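Alpha/beta hydrolase (Streptomyces albidoflavus, PDB 6KSU) is a penicillin-binding-protein-like cyclase that probably releases non-ribosomal peptides by heterochiral macrolactamization, closing the ring between residues of opposite handedness. Local coordinates at residues L206-A211 with A261-T266; E300-A305 with T446-R451; L304-G309 with G374-P379. All coordinates share one frame; numbering follows the deposited sequence.

Contact 1 of 3, residues L206-A211 with A261-T266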
loop_
_atom_site.group_PDB
_atom_site.type_symbol
_atom_site.label_atom_id
_atom_site.label_comp_id
_atom_site.label_asym_id
_atom_site.label_seq_id
_atom_site.Cartn_x
_atom_site.Cartn_y
_atom_site.Cartn_z
ATOM N N LEU A 206 -12.051 -0.224 18.195
ATOM C CA LEU A 206 -11.606 1.114 17.816
ATOM C C LEU A 206 -12.772 2.070 17.585
ATOM O O LEU A 206 -12.568 3.290 17.561
ATOM C CB LEU A 206 -10.720 1.058 16.550
ATOM C CG LEU A 206 -9.290 0.464 16.639
ATOM C CD1 LEU A 206 -8.691 0.242 15.248
ATOM C CD2 LEU A 206 -8.328 1.303 17.491
ATOM N N GLY A 207 -13.983 1.558 17.429
ATOM C CA GLY A 207 -15.111 2.403 17.099
ATOM C C GLY A 207 -15.366 2.549 15.620
ATOM O O GLY A 207 -16.145 3.426 15.230
ATOM N N ILE A 208 -14.749 1.702 14.790
ATOM C CA ILE A 208 -14.841 1.806 13.335
ATOM C C ILE A 208 -16.016 0.969 12.859
ATOM O O ILE A 208 -16.066 -0.240 13.106
ATOM C CB ILE A 208 -13.548 1.346 12.642
ATOM C CG1 ILE A 208 -12.387 2.301 12.931
ATOM C CG2 ILE A 208 -13.734 1.331 11.138
ATOM C CD1 ILE A 208 -11.025 1.620 12.813
ATOM N N GLU A 209 -16.944 1.600 12.159
ATOM C CA GLU A 209 -18.002 0.847 11.513
ATOM C C GLU A 209 -17.419 0.015 10.373
ATOM O O GLU A 209 -16.865 0.580 9.421
ATOM C CB GLU A 209 -19.089 1.763 10.994
ATOM C CG GLU A 209 -20.158 0.982 10.245
ATOM C CD GLU A 209 -21.466 1.736 10.089
ATOM O OE1 GLU A 209 -21.468 2.988 10.237
ATOM O OE2 GLU A 209 -22.484 1.058 9.802
ATOM N N PRO A 210 -17.529 -1.308 10.424
ATOM C CA PRO A 210 -16.889 -2.155 9.411
ATOM C C PRO A 210 -17.588 -2.057 8.063
ATOM O O PRO A 210 -18.813 -2.112 7.978
ATOM C CB PRO A 210 -17.017 -3.568 9.996
ATOM C CG PRO A 210 -17.352 -3.359 11.464
ATOM C CD PRO A 210 -18.155 -2.105 11.498
ATOM N N ALA A 211 -16.795 -1.955 7.005
ATOM C CA ALA A 211 -17.334 -2.004 5.662
ATOM C C ALA A 211 -16.258 -2.567 4.741
ATOM O O ALA A 211 -15.054 -2.393 4.976
ATOM C CB ALA A 211 -17.806 -0.619 5.209
ATOM N N ALA A 261 -11.310 8.649 6.469
ATOM C CA ALA A 261 -10.063 9.273 6.899
ATOM C C ALA A 261 -9.911 9.194 8.406
ATOM O O ALA A 261 -8.828 8.910 8.917
ATOM C CB ALA A 261 -10.024 10.741 6.446
ATOM N N THR A 262 -10.995 9.471 9.137
ATOM C CA THR A 262 -10.931 9.523 10.593
ATOM C C THR A 262 -10.692 8.141 11.188
ATOM O O THR A 262 -9.981 8.010 12.191
ATOM C CB THR A 262 -12.223 10.142 11.132
ATOM O OG1 THR A 262 -12.192 11.545 10.873
ATOM C CG2 THR A 262 -12.385 9.921 12.650
ATOM N N ASP A 263 -11.290 7.104 10.589
ATOM C CA ASP A 263 -11.003 5.723 10.990
ATOM C C ASP A 263 -9.498 5.423 10.921
ATOM O O ASP A 263 -8.927 4.843 11.853
ATOM C CB ASP A 263 -11.796 4.728 10.109
ATOM C CG ASP A 263 -13.316 4.834 10.294
ATOM O OD1 ASP A 263 -13.761 5.400 11.326
ATOM O OD2 ASP A 263 -14.079 4.354 9.416
ATOM N N LEU A 264 -8.836 5.832 9.823
ATOM C CA LEU A 264 -7.418 5.538 9.651
ATOM C C LEU A 264 -6.571 6.276 10.671
ATOM O O LEU A 264 -5.565 5.738 11.155
ATOM C CB LEU A 264 -6.947 5.907 8.245
ATOM C CG LEU A 264 -7.417 5.091 7.045
ATOM C CD1 LEU A 264 -6.836 5.706 5.762
ATOM C CD2 LEU A 264 -7.002 3.630 7.150
ATOM N N VAL A 265 -6.928 7.526 10.968
ATOM C CA VAL A 265 -6.219 8.262 12.016
ATOM C C VAL A 265 -6.415 7.571 13.368
ATOM O O VAL A 265 -5.479 7.449 14.166
ATOM C CB VAL A 265 -6.685 9.733 12.038
ATOM C CG1 VAL A 265 -6.154 10.469 13.250
ATOM C CG2 VAL A 265 -6.246 10.449 10.750
ATOM N N THR A 266 -7.619 7.061 13.619
ATOM C CA THR A 266 -7.876 6.386 14.885
ATOM C C THR A 266 -6.983 5.160 15.032
ATOM O O THR A 266 -6.344 4.968 16.068
ATOM C CB THR A 266 -9.352 6.012 14.967
ATOM O OG1 THR A 266 -10.154 7.216 14.905
ATOM C CG2 THR A 266 -9.649 5.218 16.242
HETATM O O HOH W 1 -16.164 4.115 11.444
#
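Ile-208 and Asp-263 have the closest CA atoms across the contact, 6.0 Å apart, where the turn leaving helix 194-206 runs past the first turns of helix 261-268. Gly-207, with phi 92°, ends the earlier helix in a Schellman motif and sends the chain off so that Ile-208 turns its side chain to the neighbouring helix. No direct hydrogen bond joins the two segments. The two branches of Ile-208 instead touch different parts of Asp-263: CG1 sits 3.8 Å from CB of Asp-263, while CG2, anti to the backbone N of Ile-208, rests 3.5 Å from OD2 of Asp-263. Helix 261-268 packs through Val-265 on the neighbouring strands 46-53 and 344-350 of the antiparallel sheet of the beta-lactamase-like domain, so the turn at 206-211 is attached to the outward flank of a sheet-packed helix. The carboxylate of Asp-263 is held by polar partners. OD2 forms a salt bridge with Arg-225, and a water donates a hydrogen bond to Asp-263 OD1 (2.7 Å) and accepts one from Glu-209 N (2.7 Å). One turn further on, the methyl CG2 of Thr-266 meets the carbonyl O of Leu-206 at 3.7 Å. With chi1 at -61°, Thr-266 points OG1 back to Thr-262 O at 2.8 Å, above the carbonyl plane and on the face opposite to that reached by Thr-266 N.

Contact 2 of 3, residues E300-A305 with T446-R451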
loop_
_atom_site.group_PDB
_atom_site.type_symbol
_atom_site.label_atom_id
_atom_site.label_comp_id
_atom_site.label_asym_id
_atom_site.label_seq_id
_atom_site.Cartn_x
_atom_site.Cartn_y
_atom_site.Cartn_z
ATOM N N GLU A 300 15.846 -2.739 0.688
ATOM C CA GLU A 300 15.183 -1.476 0.365
ATOM C C GLU A 300 13.994 -1.695 -0.577
ATOM O O GLU A 300 14.123 -2.407 -1.580
ATOM C CB GLU A 300 16.183 -0.495 -0.257
ATOM C CG GLU A 300 15.792 0.983 -0.082
ATOM C CD GLU A 300 16.126 1.872 -1.298
ATOM O OE1 GLU A 300 17.279 1.817 -1.782
ATOM O OE2 GLU A 300 15.232 2.636 -1.753
ATOM N N PRO A 301 12.805 -1.094 -0.288
ATOM C CA PRO A 301 11.654 -1.138 -1.232
ATOM C C PRO A 301 11.858 -0.186 -2.402
ATOM O O PRO A 301 11.247 0.886 -2.503
ATOM C CB PRO A 301 10.470 -0.734 -0.337
ATOM C CG PRO A 301 11.059 0.090 0.744
ATOM C CD PRO A 301 12.508 -0.316 0.926
ATOM N N PHE A 302 12.736 -0.596 -3.322
ATOM C CA PHE A 302 13.260 0.311 -4.336
ATOM C C PHE A 302 12.161 0.816 -5.265
ATOM O O PHE A 302 11.488 0.030 -5.935
ATOM C CB PHE A 302 14.362 -0.392 -5.136
ATOM C CG PHE A 302 15.186 0.538 -5.941
ATOM C CD1 PHE A 302 16.108 1.367 -5.321
ATOM C CD2 PHE A 302 15.029 0.610 -7.309
ATOM C CE1 PHE A 302 16.862 2.246 -6.047
ATOM C CE2 PHE A 302 15.781 1.489 -8.050
ATOM C CZ PHE A 302 16.699 2.313 -7.414
ATOM N N GLY A 303 11.998 2.131 -5.324
ATOM C CA GLY A 303 10.975 2.733 -6.154
ATOM C C GLY A 303 9.626 2.960 -5.493
ATOM O O GLY A 303 8.684 3.366 -6.184
ATOM N N LEU A 304 9.497 2.699 -4.177
ATOM C CA LEU A 304 8.260 2.896 -3.409
ATOM C C LEU A 304 8.477 3.658 -2.108
ATOM O O LEU A 304 7.735 4.598 -1.833
ATOM C CB LEU A 304 7.590 1.548 -3.103
ATOM C CG LEU A 304 6.457 1.036 -3.994
ATOM C CD1 LEU A 304 5.716 -0.116 -3.296
ATOM C CD2 LEU A 304 5.487 2.166 -4.401
ATOM N N ALA A 305 9.472 3.281 -1.306
ATOM C CA ALA A 305 9.758 3.951 -0.044
ATOM C C ALA A 305 11.229 3.749 0.295
ATOM O O ALA A 305 11.943 2.980 -0.362
ATOM C CB ALA A 305 8.869 3.414 1.084
ATOM N N THR A 446 12.434 3.789 -13.876
ATOM C CA THR A 446 13.670 3.762 -13.106
ATOM C C THR A 446 13.634 2.585 -12.144
ATOM O O THR A 446 12.721 2.473 -11.325
ATOM C CB THR A 446 13.897 5.053 -12.335
ATOM O OG1 THR A 446 14.172 6.106 -13.263
ATOM C CG2 THR A 446 15.081 4.879 -11.370
ATOM N N GLY A 447 14.621 1.708 -12.258
ATOM C CA GLY A 447 14.718 0.568 -11.386
ATOM C C GLY A 447 16.169 0.240 -11.095
ATOM O O GLY A 447 17.061 1.041 -11.384
ATOM N N ARG A 448 16.414 -0.928 -10.508
ATOM C CA ARG A 448 17.767 -1.435 -10.317
ATOM C C ARG A 448 17.795 -2.934 -10.569
ATOM O O ARG A 448 16.776 -3.624 -10.527
ATOM C CB ARG A 448 18.321 -1.159 -8.918
ATOM C CG ARG A 448 17.586 -1.925 -7.797
ATOM C CD ARG A 448 18.291 -1.746 -6.476
ATOM N NE ARG A 448 17.614 -2.461 -5.413
ATOM C CZ ARG A 448 17.985 -2.425 -4.139
ATOM N NH1 ARG A 448 19.034 -1.703 -3.765
ATOM N NH2 ARG A 448 17.300 -3.115 -3.241
ATOM N N PHE A 449 18.984 -3.414 -10.888
ATOM C CA PHE A 449 19.290 -4.834 -10.866
ATOM C C PHE A 449 19.836 -5.230 -9.508
ATOM O O PHE A 449 20.458 -4.432 -8.802
ATOM C CB PHE A 449 20.290 -5.181 -11.964
ATOM C CG PHE A 449 19.759 -4.893 -13.328
ATOM C CD1 PHE A 449 18.949 -5.809 -13.964
ATOM C CD2 PHE A 449 19.997 -3.675 -13.929
ATOM C CE1 PHE A 449 18.427 -5.526 -15.209
ATOM C CE2 PHE A 449 19.475 -3.388 -15.165
ATOM C CZ PHE A 449 18.692 -4.311 -15.806
ATOM N N VAL A 450 19.577 -6.474 -9.140
ATOM C CA VAL A 450 20.023 -7.033 -7.872
ATOM C C VAL A 450 20.712 -8.361 -8.150
ATOM O O VAL A 450 20.202 -9.182 -8.924
ATOM C CB VAL A 450 18.845 -7.208 -6.891
ATOM C CG1 VAL A 450 19.331 -7.770 -5.552
ATOM C CG2 VAL A 450 18.156 -5.873 -6.698
ATOM N N ARG A 451 21.874 -8.552 -7.538
ATOM C CA ARG A 451 22.628 -9.797 -7.569
ATOM C C ARG A 451 22.503 -10.496 -6.222
ATOM O O ARG A 451 22.347 -9.846 -5.183
ATOM C CB ARG A 451 24.113 -9.544 -7.857
ATOM C CG ARG A 451 24.398 -8.851 -9.193
ATOM C CD ARG A 451 25.810 -8.262 -9.271
ATOM N NE ARG A 451 25.845 -7.109 -10.163
ATOM C CZ ARG A 451 25.992 -7.201 -11.481
ATOM N NH1 ARG A 451 26.113 -8.402 -12.035
ATOM N NH2 ARG A 451 26.005 -6.105 -12.241
#
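Phe-302 lies against Arg-448 in a mainly nonpolar contact. The aliphatic part of the arginine runs over one ring face, and CG makes a CH-pi contact 3.9 Å from the ring centroid, 21° off the normal. Arg-448 CG is placed between its backbone N and carbonyl carbon (chi1 67°); from there the chain is extended, carrying CD past Phe-302 CG at 3.9 Å and bringing the guanidinium over Phe-302 CB, its plane within 8° of the ring plane. The rim of the ring reaches the strand backbone, Phe-302 CE2 standing 3.3 Å from Gly-447 C, with Gly-447 CA at the ring edge. Strand 445-451 belongs to the C-terminal eight-stranded antiparallel barrel, so Phe-302 packs a side chain of the beta-lactamase-like domain on the barrel, and the backbone of Phe-302 is hydrogen-bonded to Gly-465. Electrostatics are looser. Glu-300 OE1 is 4.4 Å from Arg-448 NH1 and well out of the guanidinium plane, at most a long-range attraction of charges, with no N-H pointing at the oxygen. Arg-448 NE is instead hydrogen-bonded to Gln-462 on the adjacent strand. Within 300-305, an inverse gamma turn centred on Pro-301 closes with a weak bond from Phe-302 N to Glu-300 O.

Contact 3 of 3, residues L304-G309 with G374-P379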
loop_
_atom_site.group_PDB
_atom_site.type_symbol
_atom_site.label_atom_id
_atom_site.label_comp_id
_atom_site.label_asym_id
_atom_site.label_seq_id
_atom_site.Cartn_x
_atom_site.Cartn_y
_atom_site.Cartn_z
ATOM N N LEU A 304 9.497 2.699 -4.177
ATOM C CA LEU A 304 8.260 2.896 -3.409
ATOM C C LEU A 304 8.477 3.658 -2.108
ATOM O O LEU A 304 7.735 4.598 -1.833
ATOM C CB LEU A 304 7.590 1.548 -3.103
ATOM C CG LEU A 304 6.457 1.036 -3.994
ATOM C CD1 LEU A 304 5.716 -0.116 -3.296
ATOM C CD2 LEU A 304 5.487 2.166 -4.401
ATOM N N ALA A 305 9.472 3.281 -1.306
ATOM C CA ALA A 305 9.758 3.951 -0.044
ATOM C C ALA A 305 11.229 3.749 0.295
ATOM O O ALA A 305 11.943 2.980 -0.362
ATOM C CB ALA A 305 8.869 3.414 1.084
ATOM N N ASP A 306 11.669 4.413 1.371
ATOM C CA ASP A 306 13.030 4.217 1.862
ATOM C C ASP A 306 13.183 2.973 2.731
ATOM O O ASP A 306 14.288 2.431 2.826
ATOM C CB ASP A 306 13.478 5.453 2.628
ATOM C CG ASP A 306 13.487 6.669 1.762
ATOM O OD1 ASP A 306 14.071 6.573 0.663
ATOM O OD2 ASP A 306 12.902 7.702 2.153
ATOM N N GLY A 307 12.110 2.496 3.342
ATOM C CA GLY A 307 12.164 1.255 4.089
ATOM C C GLY A 307 10.766 0.730 4.306
ATOM O O GLY A 307 9.780 1.464 4.168
ATOM N N TRP A 308 10.680 -0.551 4.648
ATOM C CA TRP A 308 9.401 -1.164 4.981
ATOM C C TRP A 308 9.534 -1.919 6.291
ATOM O O TRP A 308 10.542 -2.594 6.536
ATOM C CB TRP A 308 8.915 -2.121 3.898
ATOM C CG TRP A 308 7.441 -2.033 3.670
ATOM C CD1 TRP A 308 6.455 -2.640 4.392
ATOM C CD2 TRP A 308 6.779 -1.281 2.638
ATOM N NE1 TRP A 308 5.217 -2.308 3.873
ATOM C CE2 TRP A 308 5.395 -1.480 2.796
ATOM C CE3 TRP A 308 7.232 -0.477 1.584
ATOM C CZ2 TRP A 308 4.461 -0.912 1.941
ATOM C CZ3 TRP A 308 6.305 0.095 0.743
ATOM C CH2 TRP A 308 4.932 -0.118 0.929
ATOM N N GLY A 309 8.506 -1.818 7.111
ATOM C CA GLY A 309 8.463 -2.547 8.362
ATOM C C GLY A 309 7.393 -3.617 8.315
ATOM O O GLY A 309 7.281 -4.343 7.329
ATOM N N GLY A 374 6.986 13.783 4.883
ATOM C CA GLY A 374 8.134 13.367 4.100
ATOM C C GLY A 374 7.758 13.123 2.652
ATOM O O GLY A 374 6.602 12.841 2.325
ATOM N N HIS A 375 8.741 13.253 1.770
ATOM C CA HIS A 375 8.584 12.836 0.386
ATOM C C HIS A 375 9.424 11.594 0.118
ATOM O O HIS A 375 10.341 11.246 0.870
ATOM C CB HIS A 375 8.984 13.943 -0.603
ATOM C CG HIS A 375 8.647 15.328 -0.145
ATOM N ND1 HIS A 375 9.437 16.036 0.735
ATOM C CD2 HIS A 375 7.609 16.143 -0.456
ATOM C CE1 HIS A 375 8.898 17.222 0.953
ATOM N NE2 HIS A 375 7.788 17.313 0.244
ATOM N N TYR A 376 9.083 10.916 -0.969
ATOM C CA TYR A 376 9.951 9.911 -1.555
ATOM C C TYR A 376 10.078 10.220 -3.035
ATOM O O TYR A 376 9.068 10.304 -3.744
ATOM C CB TYR A 376 9.414 8.495 -1.346
ATOM C CG TYR A 376 10.240 7.457 -2.078
ATOM C CD1 TYR A 376 11.408 6.950 -1.514
ATOM C CD2 TYR A 376 9.868 7.004 -3.340
ATOM C CE1 TYR A 376 12.162 6.012 -2.169
ATOM C CE2 TYR A 376 10.625 6.057 -4.016
ATOM C CZ TYR A 376 11.771 5.563 -3.422
ATOM O OH TYR A 376 12.533 4.635 -4.092
ATOM N N ALA A 377 11.309 10.397 -3.497
ATOM C CA ALA A 377 11.598 10.513 -4.917
ATOM C C ALA A 377 12.537 9.389 -5.321
ATOM O O ALA A 377 13.392 8.980 -4.531
ATOM C CB ALA A 377 12.221 11.874 -5.251
ATOM N N LEU A 378 12.363 8.877 -6.540
ATOM C CA LEU A 378 13.306 7.900 -7.071
ATOM C C LEU A 378 14.678 8.554 -7.232
ATOM O O LEU A 378 14.780 9.762 -7.451
ATOM C CB LEU A 378 12.844 7.364 -8.431
ATOM C CG LEU A 378 11.517 6.623 -8.651
ATOM C CD1 LEU A 378 10.588 7.433 -9.547
ATOM C CD2 LEU A 378 11.755 5.242 -9.260
ATOM N N PRO A 379 15.751 7.782 -7.151
ATOM C CA PRO A 379 17.068 8.349 -7.451
ATOM C C PRO A 379 17.167 8.763 -8.912
ATOM O O PRO A 379 16.566 8.157 -9.803
ATOM C CB PRO A 379 18.032 7.202 -7.138
ATOM C CG PRO A 379 17.194 5.967 -7.292
ATOM C CD PRO A 379 15.823 6.350 -6.820
HETATM O O HOH W 2 12.949 10.484 1.011
HETATM O O HOH W 3 14.543 7.967 -1.888
#
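Tyr-376 buries the most surface here, laying one ring face over the peptide that joins Leu-304 to Ala-305. Ala-305 N stands 3.8 Å above the plane, over the ring centre, whereas the carbonyl carbon of Leu-304 is displaced toward the rim. Leu-304 O also lies over this face, 3.6 Å from CD2 of Tyr-376, and Leu-304 N comes within 3.5 Å of CE2 of Tyr-376. The phenol is placed by a CG anti to the backbone N (chi1 174°), which reaches out from the extended segment 374-379, and its OH is secured by a hydrogen bond with Gly-303 N just ahead of the covered peptide. Leu-304 contributes its backbone N, C and O; its side chain leaves the ring and touches Tyr-174, which together with Ser-83 and Lys-86 fits the active-site pattern of serine beta-lactamases and penicillin-binding proteins. The contact thus joins the linker between the domains to a loop beside the likely catalytic centre. Asp-306 meets the CD1-CE1 edge. Its carboxylate lies near the ring plane there, OD1 3.5 Å from CD1 of Tyr-376, with the two planes 60° apart. Both carboxylate oxygens are tied to the linker backbone through separate waters: one bridges OD2 to His-375 O, the other OD1 to Ala-377 O. Gly-316 N gives OD2 a further hydrogen bond. Asp-306 and Gly-307 face Arg-314 as a classic beta bulge, at the start of strand 307-308 on the outer edge of the seven-stranded sheet.

Contact 1 closes along the chain before the other two open, and it stands apart from them: its centre is about 33 Å from that of contact 2, on the opposite side of the chain's centre, and about 26 Å from that of contact 3. Contacts 2 and 3 lie about 10 Å apart between centres and start from the same loop, sharing Leu-304 and Ala-305. This loop, leading into edge strand 307-308, meets the linker 374-379 in contact 3 and the barrel strand 445-451 in contact 2. Contacts 2 and 3 therefore lie at the interface of the beta-lactamase-like domain and the C-terminal barrel, whereas contact 1 lies wholly within the former domain.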